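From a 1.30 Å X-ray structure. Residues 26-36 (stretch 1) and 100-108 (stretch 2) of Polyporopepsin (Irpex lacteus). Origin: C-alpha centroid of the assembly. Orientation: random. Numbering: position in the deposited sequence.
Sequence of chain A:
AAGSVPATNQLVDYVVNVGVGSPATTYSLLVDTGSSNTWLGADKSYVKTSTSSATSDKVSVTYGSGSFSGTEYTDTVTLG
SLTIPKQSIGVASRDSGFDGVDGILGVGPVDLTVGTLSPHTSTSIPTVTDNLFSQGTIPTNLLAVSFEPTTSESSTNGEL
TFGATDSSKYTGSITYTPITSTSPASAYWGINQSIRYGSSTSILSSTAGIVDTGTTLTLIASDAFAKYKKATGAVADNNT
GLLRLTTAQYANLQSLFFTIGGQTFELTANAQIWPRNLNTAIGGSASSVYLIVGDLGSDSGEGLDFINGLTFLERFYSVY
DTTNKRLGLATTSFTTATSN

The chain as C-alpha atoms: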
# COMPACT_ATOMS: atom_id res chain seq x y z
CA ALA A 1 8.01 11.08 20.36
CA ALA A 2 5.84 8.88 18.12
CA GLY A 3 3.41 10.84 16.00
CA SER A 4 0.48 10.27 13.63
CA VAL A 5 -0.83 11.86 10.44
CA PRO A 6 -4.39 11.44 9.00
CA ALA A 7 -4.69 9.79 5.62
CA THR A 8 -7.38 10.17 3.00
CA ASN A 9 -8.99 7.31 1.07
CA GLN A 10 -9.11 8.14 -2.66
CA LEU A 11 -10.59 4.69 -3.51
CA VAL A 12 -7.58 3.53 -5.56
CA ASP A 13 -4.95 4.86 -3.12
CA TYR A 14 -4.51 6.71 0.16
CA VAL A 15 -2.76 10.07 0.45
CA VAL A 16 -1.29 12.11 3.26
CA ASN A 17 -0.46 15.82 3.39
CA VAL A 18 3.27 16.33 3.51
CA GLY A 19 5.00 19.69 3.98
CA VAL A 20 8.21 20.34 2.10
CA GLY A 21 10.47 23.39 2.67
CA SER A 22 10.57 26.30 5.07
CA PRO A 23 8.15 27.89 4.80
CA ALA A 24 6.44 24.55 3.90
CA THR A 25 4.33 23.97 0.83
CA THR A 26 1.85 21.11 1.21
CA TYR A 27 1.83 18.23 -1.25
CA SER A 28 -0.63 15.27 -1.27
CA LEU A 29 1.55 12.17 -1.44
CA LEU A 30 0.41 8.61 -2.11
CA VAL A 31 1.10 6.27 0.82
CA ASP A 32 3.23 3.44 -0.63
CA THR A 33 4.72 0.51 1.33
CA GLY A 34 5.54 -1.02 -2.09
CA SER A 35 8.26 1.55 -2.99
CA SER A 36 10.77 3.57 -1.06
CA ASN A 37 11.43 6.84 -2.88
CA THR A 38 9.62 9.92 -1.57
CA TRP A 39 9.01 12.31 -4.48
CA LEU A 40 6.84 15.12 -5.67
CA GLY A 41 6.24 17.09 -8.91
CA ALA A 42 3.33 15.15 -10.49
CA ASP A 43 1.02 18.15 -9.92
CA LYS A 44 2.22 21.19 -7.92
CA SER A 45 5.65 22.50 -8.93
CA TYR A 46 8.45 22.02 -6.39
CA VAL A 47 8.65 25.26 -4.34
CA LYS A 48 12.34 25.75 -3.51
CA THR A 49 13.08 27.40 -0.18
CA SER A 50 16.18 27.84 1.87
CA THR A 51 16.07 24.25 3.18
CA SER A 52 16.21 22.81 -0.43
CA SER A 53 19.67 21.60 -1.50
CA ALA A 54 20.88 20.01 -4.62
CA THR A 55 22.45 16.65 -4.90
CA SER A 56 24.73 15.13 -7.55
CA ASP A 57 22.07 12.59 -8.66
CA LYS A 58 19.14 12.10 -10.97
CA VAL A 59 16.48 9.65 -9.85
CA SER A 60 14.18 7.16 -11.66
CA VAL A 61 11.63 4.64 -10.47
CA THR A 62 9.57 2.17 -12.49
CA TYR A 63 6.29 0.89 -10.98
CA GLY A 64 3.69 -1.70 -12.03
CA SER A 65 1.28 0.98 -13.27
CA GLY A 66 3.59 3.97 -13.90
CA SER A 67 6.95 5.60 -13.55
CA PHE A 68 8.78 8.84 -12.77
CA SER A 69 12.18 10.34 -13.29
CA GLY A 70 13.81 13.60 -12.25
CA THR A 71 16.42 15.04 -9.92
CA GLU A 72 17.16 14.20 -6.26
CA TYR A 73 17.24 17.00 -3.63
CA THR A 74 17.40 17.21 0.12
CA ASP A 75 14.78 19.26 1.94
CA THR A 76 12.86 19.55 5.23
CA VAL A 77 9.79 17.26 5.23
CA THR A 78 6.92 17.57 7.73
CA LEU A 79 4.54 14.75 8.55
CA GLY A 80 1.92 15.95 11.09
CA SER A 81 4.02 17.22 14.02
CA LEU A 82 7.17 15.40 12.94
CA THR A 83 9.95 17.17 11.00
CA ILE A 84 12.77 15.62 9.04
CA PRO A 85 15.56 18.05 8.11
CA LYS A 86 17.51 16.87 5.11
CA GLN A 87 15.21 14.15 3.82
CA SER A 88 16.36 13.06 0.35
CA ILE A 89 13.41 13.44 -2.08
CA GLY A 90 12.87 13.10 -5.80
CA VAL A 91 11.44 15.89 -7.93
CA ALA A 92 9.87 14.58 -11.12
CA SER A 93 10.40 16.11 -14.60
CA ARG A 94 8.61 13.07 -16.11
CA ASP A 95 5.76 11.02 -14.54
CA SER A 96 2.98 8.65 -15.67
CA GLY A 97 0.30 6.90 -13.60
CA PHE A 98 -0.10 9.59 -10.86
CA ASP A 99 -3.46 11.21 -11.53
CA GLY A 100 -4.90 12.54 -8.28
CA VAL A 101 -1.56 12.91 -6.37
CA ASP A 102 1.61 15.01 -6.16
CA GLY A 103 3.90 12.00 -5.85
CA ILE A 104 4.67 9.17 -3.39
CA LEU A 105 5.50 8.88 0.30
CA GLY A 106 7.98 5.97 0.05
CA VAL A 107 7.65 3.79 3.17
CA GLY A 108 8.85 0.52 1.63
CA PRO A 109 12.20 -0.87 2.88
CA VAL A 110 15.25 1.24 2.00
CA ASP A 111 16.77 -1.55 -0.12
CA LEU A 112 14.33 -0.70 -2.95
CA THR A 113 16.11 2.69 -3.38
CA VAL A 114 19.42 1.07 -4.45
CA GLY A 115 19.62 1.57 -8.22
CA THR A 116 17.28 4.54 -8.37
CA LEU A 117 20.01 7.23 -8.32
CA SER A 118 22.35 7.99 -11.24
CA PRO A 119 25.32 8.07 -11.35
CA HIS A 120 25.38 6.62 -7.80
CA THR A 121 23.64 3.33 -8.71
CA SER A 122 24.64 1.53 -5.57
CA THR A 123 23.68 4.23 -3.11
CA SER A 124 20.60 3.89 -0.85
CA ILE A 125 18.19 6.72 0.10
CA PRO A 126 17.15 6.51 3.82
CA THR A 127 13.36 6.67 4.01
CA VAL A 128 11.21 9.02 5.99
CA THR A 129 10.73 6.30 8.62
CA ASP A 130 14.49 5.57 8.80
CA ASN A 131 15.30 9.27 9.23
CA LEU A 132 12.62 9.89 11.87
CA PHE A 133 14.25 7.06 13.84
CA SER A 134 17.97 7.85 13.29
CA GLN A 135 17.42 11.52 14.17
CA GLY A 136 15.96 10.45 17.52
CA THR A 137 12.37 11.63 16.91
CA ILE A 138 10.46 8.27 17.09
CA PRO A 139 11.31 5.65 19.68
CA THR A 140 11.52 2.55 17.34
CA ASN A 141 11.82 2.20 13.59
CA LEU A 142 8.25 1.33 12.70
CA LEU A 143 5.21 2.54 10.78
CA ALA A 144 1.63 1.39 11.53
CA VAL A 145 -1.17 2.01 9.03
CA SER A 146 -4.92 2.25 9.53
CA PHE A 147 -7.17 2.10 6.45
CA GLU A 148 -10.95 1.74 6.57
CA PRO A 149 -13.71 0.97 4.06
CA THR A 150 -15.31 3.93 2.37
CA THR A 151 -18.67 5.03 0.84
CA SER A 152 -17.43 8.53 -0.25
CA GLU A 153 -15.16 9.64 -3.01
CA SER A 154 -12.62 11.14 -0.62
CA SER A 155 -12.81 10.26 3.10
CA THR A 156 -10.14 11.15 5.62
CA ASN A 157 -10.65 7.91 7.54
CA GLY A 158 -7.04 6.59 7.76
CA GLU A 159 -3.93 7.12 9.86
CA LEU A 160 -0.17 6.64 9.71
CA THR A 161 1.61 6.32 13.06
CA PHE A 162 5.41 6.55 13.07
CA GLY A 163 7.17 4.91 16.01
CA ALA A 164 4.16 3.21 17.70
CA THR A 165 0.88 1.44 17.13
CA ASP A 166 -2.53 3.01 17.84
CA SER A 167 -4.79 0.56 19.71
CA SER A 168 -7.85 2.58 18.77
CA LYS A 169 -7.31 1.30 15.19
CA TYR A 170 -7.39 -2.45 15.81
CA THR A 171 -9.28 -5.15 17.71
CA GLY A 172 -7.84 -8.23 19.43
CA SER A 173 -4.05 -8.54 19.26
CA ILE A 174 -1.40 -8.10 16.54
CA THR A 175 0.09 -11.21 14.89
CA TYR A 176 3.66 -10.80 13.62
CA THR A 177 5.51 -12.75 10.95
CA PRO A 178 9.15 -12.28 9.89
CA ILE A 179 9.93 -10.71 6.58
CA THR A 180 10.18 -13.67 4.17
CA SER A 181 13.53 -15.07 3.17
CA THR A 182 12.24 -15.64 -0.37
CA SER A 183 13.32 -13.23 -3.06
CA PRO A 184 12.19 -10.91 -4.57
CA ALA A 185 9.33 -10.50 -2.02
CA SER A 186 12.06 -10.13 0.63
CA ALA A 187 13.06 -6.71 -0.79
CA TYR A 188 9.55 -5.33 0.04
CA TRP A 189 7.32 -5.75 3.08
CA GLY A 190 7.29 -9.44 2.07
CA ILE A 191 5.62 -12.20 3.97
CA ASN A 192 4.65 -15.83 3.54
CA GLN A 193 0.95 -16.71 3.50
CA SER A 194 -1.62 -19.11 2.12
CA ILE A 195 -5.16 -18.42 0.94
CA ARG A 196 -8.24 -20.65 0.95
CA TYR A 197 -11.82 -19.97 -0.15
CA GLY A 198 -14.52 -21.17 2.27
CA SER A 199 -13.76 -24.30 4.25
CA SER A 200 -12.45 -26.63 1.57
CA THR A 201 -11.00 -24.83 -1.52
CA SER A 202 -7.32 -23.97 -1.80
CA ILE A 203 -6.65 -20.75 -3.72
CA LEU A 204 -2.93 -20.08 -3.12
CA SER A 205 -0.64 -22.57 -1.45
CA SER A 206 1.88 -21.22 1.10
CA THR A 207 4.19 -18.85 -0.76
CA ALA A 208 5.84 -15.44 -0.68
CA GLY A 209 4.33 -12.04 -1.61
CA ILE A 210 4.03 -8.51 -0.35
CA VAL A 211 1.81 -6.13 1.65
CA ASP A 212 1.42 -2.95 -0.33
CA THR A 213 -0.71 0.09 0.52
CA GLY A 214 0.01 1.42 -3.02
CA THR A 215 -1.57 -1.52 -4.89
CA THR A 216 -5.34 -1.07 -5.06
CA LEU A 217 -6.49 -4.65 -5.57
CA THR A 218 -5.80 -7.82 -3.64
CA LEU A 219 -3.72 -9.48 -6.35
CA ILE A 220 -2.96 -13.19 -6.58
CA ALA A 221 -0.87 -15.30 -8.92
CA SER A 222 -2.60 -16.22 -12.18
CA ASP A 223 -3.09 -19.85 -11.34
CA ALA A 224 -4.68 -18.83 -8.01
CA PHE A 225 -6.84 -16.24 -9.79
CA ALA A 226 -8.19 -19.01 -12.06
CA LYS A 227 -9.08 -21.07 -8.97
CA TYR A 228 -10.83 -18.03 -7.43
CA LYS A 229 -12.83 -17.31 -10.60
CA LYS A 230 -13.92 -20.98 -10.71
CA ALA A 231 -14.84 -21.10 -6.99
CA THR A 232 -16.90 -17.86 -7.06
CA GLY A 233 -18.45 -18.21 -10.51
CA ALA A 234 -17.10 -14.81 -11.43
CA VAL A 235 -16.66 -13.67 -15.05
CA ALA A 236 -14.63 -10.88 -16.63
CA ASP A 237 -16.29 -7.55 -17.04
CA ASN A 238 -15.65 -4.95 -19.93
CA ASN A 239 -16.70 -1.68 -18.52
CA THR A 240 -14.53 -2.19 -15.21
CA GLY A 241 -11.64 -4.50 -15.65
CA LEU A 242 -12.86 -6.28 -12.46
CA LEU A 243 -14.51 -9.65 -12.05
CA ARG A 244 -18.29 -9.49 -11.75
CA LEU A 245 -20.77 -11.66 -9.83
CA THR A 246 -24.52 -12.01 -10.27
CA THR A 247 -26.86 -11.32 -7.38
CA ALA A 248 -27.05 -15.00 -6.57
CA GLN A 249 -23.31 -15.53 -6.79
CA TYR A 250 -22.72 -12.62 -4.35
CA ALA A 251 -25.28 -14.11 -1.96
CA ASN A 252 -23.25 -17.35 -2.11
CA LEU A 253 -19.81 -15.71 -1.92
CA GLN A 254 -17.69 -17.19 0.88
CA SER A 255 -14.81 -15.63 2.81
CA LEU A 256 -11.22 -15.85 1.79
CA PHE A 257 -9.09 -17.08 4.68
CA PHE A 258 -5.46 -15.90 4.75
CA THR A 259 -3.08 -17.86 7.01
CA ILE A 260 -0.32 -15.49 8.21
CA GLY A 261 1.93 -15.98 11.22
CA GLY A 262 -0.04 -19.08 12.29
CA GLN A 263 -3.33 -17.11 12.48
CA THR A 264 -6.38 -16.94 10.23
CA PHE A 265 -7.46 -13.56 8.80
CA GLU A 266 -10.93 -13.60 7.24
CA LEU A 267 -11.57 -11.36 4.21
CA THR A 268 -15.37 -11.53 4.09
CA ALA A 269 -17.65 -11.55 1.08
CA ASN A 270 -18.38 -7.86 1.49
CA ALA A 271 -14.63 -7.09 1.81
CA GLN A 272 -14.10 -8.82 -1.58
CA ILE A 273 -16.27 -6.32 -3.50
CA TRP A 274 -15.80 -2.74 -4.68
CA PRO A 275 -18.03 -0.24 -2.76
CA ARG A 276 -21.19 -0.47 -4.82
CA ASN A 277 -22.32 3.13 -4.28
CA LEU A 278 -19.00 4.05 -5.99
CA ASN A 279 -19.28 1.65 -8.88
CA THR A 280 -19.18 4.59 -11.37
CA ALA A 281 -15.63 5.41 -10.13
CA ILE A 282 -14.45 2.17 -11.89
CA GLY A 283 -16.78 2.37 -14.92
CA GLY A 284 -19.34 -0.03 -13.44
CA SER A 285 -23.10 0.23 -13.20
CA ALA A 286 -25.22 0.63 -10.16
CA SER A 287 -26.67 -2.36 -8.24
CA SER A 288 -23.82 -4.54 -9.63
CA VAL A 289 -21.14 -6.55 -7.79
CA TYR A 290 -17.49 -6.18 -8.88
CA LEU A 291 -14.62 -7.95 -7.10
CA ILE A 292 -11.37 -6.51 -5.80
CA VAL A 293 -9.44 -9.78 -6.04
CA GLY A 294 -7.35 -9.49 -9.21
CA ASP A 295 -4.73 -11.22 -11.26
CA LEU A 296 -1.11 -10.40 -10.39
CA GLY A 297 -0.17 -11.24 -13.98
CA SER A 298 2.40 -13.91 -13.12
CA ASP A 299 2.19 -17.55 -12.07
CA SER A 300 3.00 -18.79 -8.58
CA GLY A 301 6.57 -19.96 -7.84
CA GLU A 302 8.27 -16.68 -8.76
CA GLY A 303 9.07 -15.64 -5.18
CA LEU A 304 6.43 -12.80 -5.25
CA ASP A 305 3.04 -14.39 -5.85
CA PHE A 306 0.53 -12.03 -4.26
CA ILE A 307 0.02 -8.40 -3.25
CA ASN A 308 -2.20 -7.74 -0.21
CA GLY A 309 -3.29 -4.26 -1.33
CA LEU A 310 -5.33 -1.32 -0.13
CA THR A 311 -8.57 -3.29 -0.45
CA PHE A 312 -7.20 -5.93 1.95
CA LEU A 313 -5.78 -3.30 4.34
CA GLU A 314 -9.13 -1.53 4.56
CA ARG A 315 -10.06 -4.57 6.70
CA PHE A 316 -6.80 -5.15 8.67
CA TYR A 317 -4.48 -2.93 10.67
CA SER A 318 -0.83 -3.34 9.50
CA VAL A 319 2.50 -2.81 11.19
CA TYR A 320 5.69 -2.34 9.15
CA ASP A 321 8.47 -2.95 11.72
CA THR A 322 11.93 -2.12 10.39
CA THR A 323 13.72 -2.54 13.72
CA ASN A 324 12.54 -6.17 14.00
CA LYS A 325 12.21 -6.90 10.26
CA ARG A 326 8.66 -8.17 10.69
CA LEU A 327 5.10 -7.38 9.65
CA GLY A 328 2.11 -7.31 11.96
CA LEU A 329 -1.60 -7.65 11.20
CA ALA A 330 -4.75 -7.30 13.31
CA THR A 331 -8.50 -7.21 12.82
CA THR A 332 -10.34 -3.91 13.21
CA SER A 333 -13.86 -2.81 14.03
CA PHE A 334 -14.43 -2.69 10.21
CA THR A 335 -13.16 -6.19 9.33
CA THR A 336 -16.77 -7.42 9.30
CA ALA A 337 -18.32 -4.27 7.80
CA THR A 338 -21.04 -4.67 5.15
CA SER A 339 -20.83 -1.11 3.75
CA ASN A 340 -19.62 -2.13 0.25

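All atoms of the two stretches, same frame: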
# COMPACT_ATOMS: atom_id res chain seq x y z
N THR A 26 2.46 22.41 1.06
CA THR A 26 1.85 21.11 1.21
C THR A 26 1.64 20.39 -0.09
O THR A 26 1.15 20.96 -1.09
CB THR A 26 0.48 21.31 1.84
OG1 THR A 26 0.67 21.84 3.17
CG2 THR A 26 -0.23 19.93 2.07
N TYR A 27 2.01 19.10 -0.12
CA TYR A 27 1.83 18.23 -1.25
C TYR A 27 1.01 17.03 -0.76
O TYR A 27 1.16 16.56 0.38
CB TYR A 27 3.17 17.72 -1.78
CG TYR A 27 4.07 18.87 -2.23
CD1 TYR A 27 4.83 19.57 -1.29
CD2 TYR A 27 4.14 19.25 -3.55
CE1 TYR A 27 5.65 20.62 -1.65
CE2 TYR A 27 5.00 20.36 -3.96
CZ TYR A 27 5.69 20.94 -2.96
OH TYR A 27 6.57 22.02 -3.34
N SER A 28 0.18 16.45 -1.65
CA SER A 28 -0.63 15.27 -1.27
C SER A 28 0.08 14.05 -1.86
O SER A 28 0.07 13.86 -3.07
CB SER A 28 -2.02 15.48 -1.80
OG SER A 28 -2.81 14.37 -1.40
N LEU A 29 0.73 13.26 -1.00
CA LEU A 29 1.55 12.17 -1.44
C LEU A 29 0.89 10.85 -1.18
O LEU A 29 0.30 10.59 -0.11
CB LEU A 29 2.92 12.19 -0.75
CG LEU A 29 3.75 13.50 -0.97
CD1 LEU A 29 5.16 13.25 -0.51
CD2 LEU A 29 3.82 13.88 -2.48
N LEU A 30 1.02 9.94 -2.16
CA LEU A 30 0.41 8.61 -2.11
C LEU A 30 1.18 7.72 -1.13
O LEU A 30 2.40 7.58 -1.23
CB LEU A 30 0.44 8.06 -3.53
CG LEU A 30 -0.35 6.75 -3.81
CD1 LEU A 30 -0.76 6.69 -5.28
CD2 LEU A 30 0.49 5.50 -3.46
N VAL A 31 0.48 7.12 -0.20
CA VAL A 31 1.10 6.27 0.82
C VAL A 31 1.48 4.93 0.21
O VAL A 31 0.61 4.12 -0.15
CB VAL A 31 0.18 6.03 2.01
CG1 VAL A 31 0.79 5.05 3.01
CG2 VAL A 31 -0.18 7.37 2.68
N ASP A 32 2.80 4.66 0.09
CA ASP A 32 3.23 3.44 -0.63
C ASP A 32 4.24 2.64 0.17
O ASP A 32 5.42 2.96 0.25
CB ASP A 32 3.84 3.87 -1.98
CG ASP A 32 4.00 2.75 -2.94
OD1 ASP A 32 3.43 1.63 -2.69
OD2 ASP A 32 4.69 2.90 -3.99
N THR A 33 3.80 1.50 0.73
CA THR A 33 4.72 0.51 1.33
C THR A 33 5.33 -0.38 0.27
O THR A 33 6.20 -1.17 0.64
CB THR A 33 4.06 -0.30 2.42
OG1 THR A 33 2.96 -1.06 1.86
CG2 THR A 33 3.51 0.57 3.58
N GLY A 34 4.96 -0.23 -1.02
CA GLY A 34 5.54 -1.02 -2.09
C GLY A 34 6.67 -0.33 -2.85
O GLY A 34 7.13 -0.88 -3.85
N SER A 35 7.08 0.85 -2.41
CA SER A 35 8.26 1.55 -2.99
C SER A 35 8.80 2.43 -1.89
O SER A 35 8.19 2.58 -0.84
CB SER A 35 7.89 2.39 -4.18
OG SER A 35 7.17 3.56 -3.84
N SER A 36 9.99 2.99 -2.15
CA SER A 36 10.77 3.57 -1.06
C SER A 36 11.36 4.90 -1.37
O SER A 36 12.14 5.44 -0.57
CB SER A 36 11.86 2.58 -0.63
OG SER A 36 11.20 1.33 -0.36
N GLY A 100 -4.31 12.41 -9.61
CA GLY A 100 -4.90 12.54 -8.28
C GLY A 100 -3.91 12.77 -7.12
O GLY A 100 -4.37 12.90 -6.01
N VAL A 101 -2.57 12.74 -7.43
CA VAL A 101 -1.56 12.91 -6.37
C VAL A 101 -0.40 13.77 -6.89
O VAL A 101 -0.18 13.97 -8.05
CB VAL A 101 -1.06 11.54 -5.88
CG1 VAL A 101 -2.23 10.64 -5.38
CG2 VAL A 101 -0.20 10.81 -6.87
N ASP A 102 0.36 14.29 -5.89
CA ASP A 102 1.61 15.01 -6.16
C ASP A 102 2.83 14.15 -6.35
O ASP A 102 3.84 14.58 -6.82
CB ASP A 102 1.89 16.02 -5.06
CG ASP A 102 0.99 17.25 -5.11
OD1 ASP A 102 1.19 18.04 -6.10
OD2 ASP A 102 0.14 17.46 -4.27
N GLY A 103 2.75 12.87 -5.88
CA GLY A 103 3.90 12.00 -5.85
C GLY A 103 3.62 10.90 -4.81
O GLY A 103 2.48 10.59 -4.52
N ILE A 104 4.73 10.34 -4.28
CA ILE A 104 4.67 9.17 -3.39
C ILE A 104 5.39 9.48 -2.08
O ILE A 104 6.49 10.09 -2.09
CB ILE A 104 5.26 7.90 -4.07
CG1 ILE A 104 4.30 7.44 -5.15
CG2 ILE A 104 5.56 6.81 -3.03
CD1 ILE A 104 4.76 6.15 -5.89
N LEU A 105 4.81 9.00 -1.00
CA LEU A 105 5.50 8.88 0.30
C LEU A 105 6.05 7.44 0.37
O LEU A 105 5.26 6.50 0.48
CB LEU A 105 4.58 9.18 1.46
CG LEU A 105 5.30 9.19 2.84
CD1 LEU A 105 6.11 10.45 2.98
CD2 LEU A 105 4.33 9.05 3.96
N GLY A 106 7.37 7.29 0.23
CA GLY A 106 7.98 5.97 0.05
C GLY A 106 8.34 5.37 1.38
O GLY A 106 9.32 5.77 2.04
N VAL A 107 7.50 4.44 1.83
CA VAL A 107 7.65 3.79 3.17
C VAL A 107 7.89 2.28 3.05
O VAL A 107 7.86 1.56 4.05
CB VAL A 107 6.49 4.15 4.11
CG1 VAL A 107 6.66 5.59 4.64
CG2 VAL A 107 5.11 4.01 3.44
N GLY A 108 8.26 1.84 1.85
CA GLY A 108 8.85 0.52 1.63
C GLY A 108 10.22 0.47 2.29
O GLY A 108 10.76 1.47 2.82
O HOH W 1 -4.61 14.13 -3.44

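The backbone sets the rule of this contact: two strands run parallel, at 51° to each other, and are joined by a ladder in which stretch 1 offers both groups of every second residue. Leu-30 N donates to Gly-103 O (2.9 Å) and Leu-30 O accepts from Leu-105 N (2.8 Å); two residues on, Asp-32 N donates to Leu-105 O (3.1 Å) and Asp-32 O accepts from Val-107 N (3.0 Å). The alternation is that of a regular parallel sheet. Beyond the strand the chain turns and the ladder ends, but Gly-108 N still donates to Ser-35 O at 2.8 Å. Asp-32, last residue of the strand, accepts from the turn after it: OD1 from Gly-34 N (2.9 Å) and OD2 from Ser-35 OG (2.6 Å).

At the other end a side chain extends the ladder. Asp-102 N donates to Ser-28 O (2.9 Å), while Ser-28 N donates to Asp-102 OD2 (2.8 Å, nearly linear at 175°), so one aspartate clasps both backbone groups of one serine. Its carboxylate carbon also lies at the edge of the Tyr-27 ring, near the ring plane, and OD1 is satisfied elsewhere in the structure. Next to the clasp, Gly-103 N is buried without a partner, 4.0 Å from Ser-28 O. A water bridges the two stretches, lying 2.7 Å from Ser-28 OG and 2.9 Å from Gly-100 O, to which it donates.

Apolar packing follows the alternation of the strands. On one face Leu-29 meets Leu-105, CB to CB at 4.1 Å; the same face carries Val-31, whose CG1 reaches Val-107 CG2 at 4.5 Å. On the other, Leu-30 CB lies 4.2 Å from Ile-104 CG1 and 4.1 Å from Val-101 CG1. Ile-104 CG2 also packs against Asp-32 CB (3.6 Å) and Ser-35 OG (3.7 Å).

At Gly-106 and Gly-108 the chains come too close for a side chain. A CB on Gly-106 would fall 2.5 Å from Ser-36 C, and one on Gly-108 would fall 2.6 Å from Ser-36 OG and 2.7 Å from Ser-35 O. Gly-103 follows a different rule: its phi/psi of 158/-156 would jam a CB against the preceding carbonyl O, so its conformation alone calls for glycine.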